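Local coordinates for imidazolonepropionase (Unidentified, PDB 2Q09), which catalyses the hydrolytic opening of the ring of imidazolone-5-propanoate to give N-formimidoyl-L-glutamate, the third step of histidine degradation, at residues L165-V169 / R398-G402; D212-I218 / G241-S247. All blocks are in the same frame, centred on the assembly; numbering follows the deposited sequence.

Contact 1 and contact 2 occupy different ends of the same barrel and have different surroundings. Contact 1 lies where the turn leading into strand 168-176 meets the end of strand 395-400, late in the chain. Contact 2 joins the C-terminal ends of strands 210-213 and 238-243, where the iron and the inhibitor are bound. Strands 168-176 and 210-213 are neighbours, yet the contacts do not touch: their centres are about 32 Å apart, their nearest atoms about 13 Å, and they flank the chain's centre on opposite sides. Contact 1 is remote from the annotated sites, whereas contact 2 contributes His242 to the metal site and Phe214, His242 and Gln245 to the inhibitor pocket.

Contact 1 (L165-V169 / R398-G402); sequences LPIRV and RVVNG
The guanidinium group of Arg398 reaches the carbonyl of Pro166 end-on, and the polar part of this contact centres on that one oxygen. NH1 and NH2 of Arg398 both donate to Pro166 O, at 2.8 and 2.7 Å, and the oxygen lies almost exactly in the guanidinium plane. Neither bond is straight (142° and 144° at the hydrogens), as expected when two N-H groups share one acceptor. With CG trans to the backbone nitrogen (chi1 177°) and the chain extended as far as NE, the arginine carries its guanidinium across to the turn. NH2 has a further acceptor in Val135 O. Pro166 itself is the centre of an inverse gamma turn, closed by a weak bond from Ile167 N to Leu165 O.

Van der Waals contacts surround this polar centre, carbons resting against polar groups. The proline ring meets Arg398 at about a right angle, Pro166 CG 3.7 Å from Arg398 NH1, while Ile167 CG1 approaches the edge of the same guanidinium.

Arg168 crosses the Asn401 side chain, but its main partner is Asp374, salt-bridged to its NE; the same aspartate accepts from Asn401 N and so serves both segments.

A leucine in place of Arg398, with no N-H to offer, would probably leave Pro166 O and Val135 O short of a partner and the turn less firmly tied. The contact links the N-terminal end of a TIM-barrel strand to strand 395-400, which pairs antiparallel with strand 375-378, and this join seems to rest more on directed polar bonds than on apolar packing.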
loop_
_atom_site.group_PDB
_atom_site.type_symbol
_atom_site.label_atom_id
_atom_site.label_comp_id
_atom_site.label_asym_id
_atom_site.label_seq_id
_atom_site.Cartn_x
_atom_site.Cartn_y
_atom_site.Cartn_z
ATOM N N LEU A 165 17.260 -2.206 -0.426
ATOM C CA LEU A 165 16.649 -3.467 -0.013
ATOM C C LEU A 165 15.993 -4.188 -1.188
ATOM O O LEU A 165 15.623 -3.557 -2.181
ATOM C CB LEU A 165 15.606 -3.209 1.083
ATOM C CG LEU A 165 16.109 -2.546 2.374
ATOM C CD1 LEU A 165 14.934 -2.204 3.275
ATOM C CD2 LEU A 165 17.071 -3.482 3.093
ATOM N N PRO A 166 15.842 -5.519 -1.086
ATOM C CA PRO A 166 15.225 -6.315 -2.152
ATOM C C PRO A 166 13.701 -6.192 -2.110
ATOM O O PRO A 166 12.996 -7.141 -1.756
ATOM C CB PRO A 166 15.707 -7.726 -1.837
ATOM C CG PRO A 166 15.686 -7.739 -0.330
ATOM C CD PRO A 166 16.302 -6.381 0.022
ATOM N N ILE A 167 13.203 -5.020 -2.490
ATOM C CA ILE A 167 11.769 -4.766 -2.458
ATOM C C ILE A 167 11.444 -3.627 -3.426
ATOM O O ILE A 167 12.225 -2.684 -3.560
ATOM C CB ILE A 167 11.356 -4.404 -0.992
ATOM C CG1 ILE A 167 9.853 -4.592 -0.771
ATOM C CG2 ILE A 167 11.807 -2.989 -0.655
ATOM C CD1 ILE A 167 8.983 -3.603 -1.476
ATOM N N ARG A 168 10.305 -3.720 -4.110
ATOM C CA ARG A 168 9.902 -2.677 -5.047
ATOM C C ARG A 168 9.174 -1.571 -4.286
ATOM O O ARG A 168 8.306 -1.842 -3.448
ATOM C CB ARG A 168 8.982 -3.244 -6.132
ATOM C CG ARG A 168 9.620 -4.336 -6.981
ATOM C CD ARG A 168 8.604 -4.919 -7.961
ATOM N NE ARG A 168 9.106 -6.117 -8.633
ATOM C CZ ARG A 168 9.921 -6.112 -9.683
ATOM N NH1 ARG A 168 10.339 -4.961 -10.203
ATOM N NH2 ARG A 168 10.325 -7.264 -10.211
ATOM N N VAL A 169 9.528 -0.327 -4.574
ATOM C CA VAL A 169 8.896 0.796 -3.901
ATOM C C VAL A 169 8.197 1.717 -4.882
ATOM O O VAL A 169 8.778 2.116 -5.888
ATOM C CB VAL A 169 9.929 1.636 -3.109
ATOM C CG1 VAL A 169 9.248 2.835 -2.466
ATOM C CG2 VAL A 169 10.606 0.772 -2.054
ATOM N N ARG A 398 11.927 -16.191 -0.985
ATOM C CA ARG A 398 11.300 -14.921 -1.341
ATOM C C ARG A 398 11.994 -14.425 -2.597
ATOM O O ARG A 398 13.128 -13.952 -2.548
ATOM C CB ARG A 398 11.453 -13.898 -0.203
ATOM C CG ARG A 398 10.879 -12.514 -0.520
ATOM C CD ARG A 398 10.973 -11.592 0.705
ATOM N NE ARG A 398 10.528 -10.238 0.392
ATOM C CZ ARG A 398 11.264 -9.340 -0.251
ATOM N NH1 ARG A 398 12.499 -9.639 -0.648
ATOM N NH2 ARG A 398 10.761 -8.146 -0.515
ATOM N N VAL A 399 11.301 -14.539 -3.725
ATOM C CA VAL A 399 11.852 -14.154 -5.012
ATOM C C VAL A 399 11.305 -12.841 -5.547
ATOM O O VAL A 399 10.090 -12.644 -5.625
ATOM C CB VAL A 399 11.595 -15.263 -6.053
ATOM C CG1 VAL A 399 12.095 -14.826 -7.424
ATOM C CG2 VAL A 399 12.290 -16.536 -5.621
ATOM N N VAL A 400 12.220 -11.944 -5.914
ATOM C CA VAL A 400 11.856 -10.647 -6.464
ATOM C C VAL A 400 12.635 -10.469 -7.766
ATOM O O VAL A 400 13.862 -10.582 -7.787
ATOM C CB VAL A 400 12.196 -9.510 -5.471
ATOM C CG1 VAL A 400 11.902 -8.162 -6.093
ATOM C CG2 VAL A 400 11.385 -9.695 -4.185
ATOM N N ASN A 401 11.911 -10.206 -8.846
ATOM C CA ASN A 401 12.494 -10.037 -10.170
ATOM C C ASN A 401 13.305 -11.267 -10.566
ATOM O O ASN A 401 14.341 -11.163 -11.223
ATOM C CB ASN A 401 13.380 -8.793 -10.226
ATOM C CG ASN A 401 13.531 -8.256 -11.641
ATOM O OD1 ASN A 401 14.625 -8.242 -12.209
ATOM N ND2 ASN A 401 12.419 -7.824 -12.221
ATOM N N GLY A 402 12.829 -12.432 -10.142
ATOM C CA GLY A 402 13.502 -13.675 -10.469
ATOM C C GLY A 402 14.700 -14.049 -9.621
ATOM O O GLY A 402 15.336 -15.069 -9.877
#

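Contact 2 (D212-I218 / G241-S247); sequences DVFCEHI and GHMDQLS. With FE (Fe (III) ion), chain B; DI6 (3-[(4S)-2,5-dioxoimidazolidin-4-yl]propanoic acid), chain C.
The imidazole of His242 stands between Asp212 and the iron. His242 NE2 binds the metal at 2.3 Å, and on the far side of the ring His242 ND1 gives a weak bond to Asp212 OD1 (3.3 Å). The carboxylate sits at the ring edge, the two planes 30° apart, and probably steadies the ring's rotation. Asp212 OD2 is also salt-bridged to Lys141; His72, His74 and Asp317 are the other protein ligands of the iron.

Phe214 crosses His242 at about a right angle, with His242 CB at its ring edge. Inhibitor oxygen O5 lies over one face of the Phe214 ring toward the rim, 3.1 Å above the plane; Glu216 CB lies over the rim of the opposite face. Gln245, its chain extended beyond CG, presents its amide to the inhibitor as a matched pair: OE1 accepts from N1, and Gln245 NE2 donates to inhibitor O2 at 2.9 Å in a nearly straight bond (175°).

These groups sit at or just beyond the C-terminal ends of adjacent parallel strands in a beta-alpha-beta unit of the amidohydrolase TIM barrel, bridged where His242 N donates to Val213 O (2.7 Å).

Beyond the strands, Glu216 bends at chi2 (63°) to turn its carboxylate onto the 241-247 loop. Glu216 OE1 receives Leu246 N from above the carboxylate plane, at 2.9 Å. Glu216 OE2 takes His217 ND1, and the imidazole, so bonded, turns its edge to Leu246, whose CB lies 3.4 Å from His217 CE1.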
loop_
_atom_site.group_PDB
_atom_site.type_symbol
_atom_site.label_atom_id
_atom_site.label_comp_id
_atom_site.label_asym_id
_atom_site.label_seq_id
_atom_site.Cartn_x
_atom_site.Cartn_y
_atom_site.Cartn_z
ATOM N N ASP A 212 -1.428 11.876 -4.027
ATOM C CA ASP A 212 -2.498 11.546 -3.082
ATOM C C ASP A 212 -3.021 12.827 -2.424
ATOM O O ASP A 212 -2.359 13.865 -2.468
ATOM C CB ASP A 212 -1.920 10.606 -2.011
ATOM C CG ASP A 212 -2.982 9.860 -1.214
ATOM O OD1 ASP A 212 -4.177 10.228 -1.261
ATOM O OD2 ASP A 212 -2.596 8.895 -0.518
ATOM N N VAL A 213 -4.195 12.741 -1.805
ATOM C CA VAL A 213 -4.810 13.891 -1.140
ATOM C C VAL A 213 -5.698 13.481 0.031
ATOM O O VAL A 213 -6.410 12.484 -0.038
ATOM C CB VAL A 213 -5.695 14.703 -2.116
ATOM C CG1 VAL A 213 -6.447 15.784 -1.355
ATOM C CG2 VAL A 213 -4.845 15.329 -3.216
ATOM N N PHE A 214 -5.652 14.254 1.109
ATOM C CA PHE A 214 -6.501 13.995 2.262
ATOM C C PHE A 214 -7.699 14.929 2.141
ATOM O O PHE A 214 -7.661 16.078 2.582
ATOM C CB PHE A 214 -5.759 14.271 3.573
ATOM C CG PHE A 214 -6.617 14.099 4.792
ATOM C CD1 PHE A 214 -7.413 12.967 4.942
ATOM C CD2 PHE A 214 -6.603 15.049 5.811
ATOM C CE1 PHE A 214 -8.185 12.780 6.092
ATOM C CE2 PHE A 214 -7.370 14.870 6.959
ATOM C CZ PHE A 214 -8.160 13.731 7.099
ATOM N N CYS A 215 -8.766 14.427 1.524
ATOM C CA CYS A 215 -9.983 15.194 1.318
ATOM C C CYS A 215 -10.955 14.970 2.467
ATOM O O CYS A 215 -11.551 13.899 2.590
ATOM C CB CYS A 215 -10.621 14.774 -0.004
ATOM S SG CYS A 215 -12.246 15.514 -0.314
ATOM N N GLU A 216 -11.128 15.989 3.300
ATOM C CA GLU A 216 -12.002 15.864 4.458
ATOM C C GLU A 216 -12.291 17.249 5.037
ATOM O O GLU A 216 -11.664 18.231 4.636
ATOM C CB GLU A 216 -11.297 14.978 5.491
ATOM C CG GLU A 216 -12.156 14.463 6.625
ATOM C CD GLU A 216 -13.263 13.560 6.143
ATOM O OE1 GLU A 216 -12.981 12.416 5.732
ATOM O OE2 GLU A 216 -14.423 14.008 6.168
ATOM N N HIS A 217 -13.243 17.338 5.964
ATOM C CA HIS A 217 -13.579 18.619 6.573
ATOM C C HIS A 217 -12.382 19.208 7.304
ATOM O O HIS A 217 -12.155 20.414 7.256
ATOM C CB HIS A 217 -14.771 18.477 7.533
ATOM C CG HIS A 217 -14.611 17.389 8.547
ATOM N ND1 HIS A 217 -14.498 16.066 8.193
ATOM C CD2 HIS A 217 -14.572 17.432 9.900
ATOM C CE1 HIS A 217 -14.397 15.329 9.290
ATOM N NE2 HIS A 217 -14.440 16.133 10.335
ATOM N N ILE A 218 -11.614 18.361 7.982
ATOM C CA ILE A 218 -10.429 18.826 8.692
ATOM C C ILE A 218 -9.208 18.607 7.798
ATOM O O ILE A 218 -8.064 18.709 8.239
ATOM C CB ILE A 218 -10.232 18.090 10.050
ATOM C CG1 ILE A 218 -9.894 16.617 9.827
ATOM C CG2 ILE A 218 -11.491 18.202 10.882
ATOM C CD1 ILE A 218 -9.740 15.806 11.097
ATOM N N GLY A 241 -6.519 8.978 -3.409
ATOM C CA GLY A 241 -6.892 9.841 -2.303
ATOM C C GLY A 241 -7.407 9.181 -1.041
ATOM O O GLY A 241 -7.961 8.078 -1.072
ATOM N N HIS A 242 -7.197 9.867 0.079
ATOM C CA HIS A 242 -7.686 9.409 1.376
ATOM C C HIS A 242 -9.124 9.919 1.399
ATOM O O HIS A 242 -9.365 11.083 1.720
ATOM C CB HIS A 242 -6.899 10.064 2.516
ATOM C CG HIS A 242 -5.575 9.421 2.797
ATOM N ND1 HIS A 242 -4.537 9.410 1.892
ATOM C CD2 HIS A 242 -5.115 8.799 3.909
ATOM C CE1 HIS A 242 -3.488 8.812 2.438
ATOM N NE2 HIS A 242 -3.812 8.434 3.660
HETATM N N MSE A 243 -10.078 9.057 1.058
HETATM C CA MSE A 243 -11.476 9.479 0.998
HETATM C C MSE A 243 -12.465 8.879 1.990
HETATM O O MSE A 243 -12.329 7.731 2.429
HETATM C CB MSE A 243 -12.021 9.230 -0.408
HETATM C CG MSE A 243 -12.359 10.494 -1.174
HETATM SE SE MSE A 243 -10.805 11.590 -1.405
HETATM C CE MSE A 243 -9.986 10.590 -2.804
ATOM N N ASP A 244 -13.464 9.689 2.327
ATOM C CA ASP A 244 -14.545 9.291 3.220
ATOM C C ASP A 244 -14.147 8.570 4.503
ATOM O O ASP A 244 -14.812 7.615 4.912
ATOM C CB ASP A 244 -15.541 8.422 2.444
ATOM C CG ASP A 244 -16.060 9.106 1.189
ATOM O OD1 ASP A 244 -16.490 10.274 1.284
ATOM O OD2 ASP A 244 -16.046 8.474 0.108
ATOM N N GLN A 245 -13.070 9.018 5.139
ATOM C CA GLN A 245 -12.636 8.392 6.382
ATOM C C GLN A 245 -13.437 8.932 7.571
ATOM O O GLN A 245 -13.834 8.168 8.454
ATOM C CB GLN A 245 -11.137 8.627 6.611
ATOM C CG GLN A 245 -10.588 7.991 7.882
ATOM C CD GLN A 245 -9.121 8.320 8.121
ATOM O OE1 GLN A 245 -8.619 9.341 7.653
ATOM N NE2 GLN A 245 -8.432 7.460 8.866
ATOM N N LEU A 246 -13.669 10.246 7.588
ATOM C CA LEU A 246 -14.411 10.875 8.679
ATOM C C LEU A 246 -15.779 11.400 8.235
ATOM O O LEU A 246 -16.693 11.530 9.050
ATOM C CB LEU A 246 -13.587 12.021 9.289
ATOM C CG LEU A 246 -12.175 11.687 9.800
ATOM C CD1 LEU A 246 -11.509 12.946 10.328
ATOM C CD2 LEU A 246 -12.247 10.621 10.885
ATOM N N SER A 247 -15.909 11.717 6.948
ATOM C CA SER A 247 -17.172 12.201 6.399
ATOM C C SER A 247 -17.122 12.126 4.880
ATOM O O SER A 247 -16.055 11.969 4.296
ATOM C CB SER A 247 -17.449 13.646 6.837
ATOM O OG SER A 247 -16.731 14.579 6.056
HETATM FE FE FE B . -2.934 6.794 5.064
HETATM N N1 DI6 C . -5.758 9.618 7.718
HETATM C C2 DI6 C . -5.147 8.896 8.682
HETATM O O2 DI6 C . -5.666 8.105 9.449
HETATM C C3 DI6 C . -3.646 9.269 8.602
HETATM N N4 DI6 C . -3.628 10.258 7.502
HETATM C C5 DI6 C . -4.891 10.391 7.050
HETATM O O5 DI6 C . -5.209 11.128 6.128
HETATM C C6 DI6 C . -3.160 9.856 9.919
HETATM C C7 DI6 C . -1.680 10.242 9.887
HETATM C C8 DI6 C . -1.136 10.834 11.196
HETATM O O9 DI6 C . 0.102 10.870 11.338
HETATM O O10 DI6 C . -1.922 11.261 12.081
HETATM O O HOH W 1 -13.930 12.688 2.655
HETATM O O HOH W 2 -11.127 11.062 4.068
HETATM O O HOH W 3 -4.456 6.964 6.964
#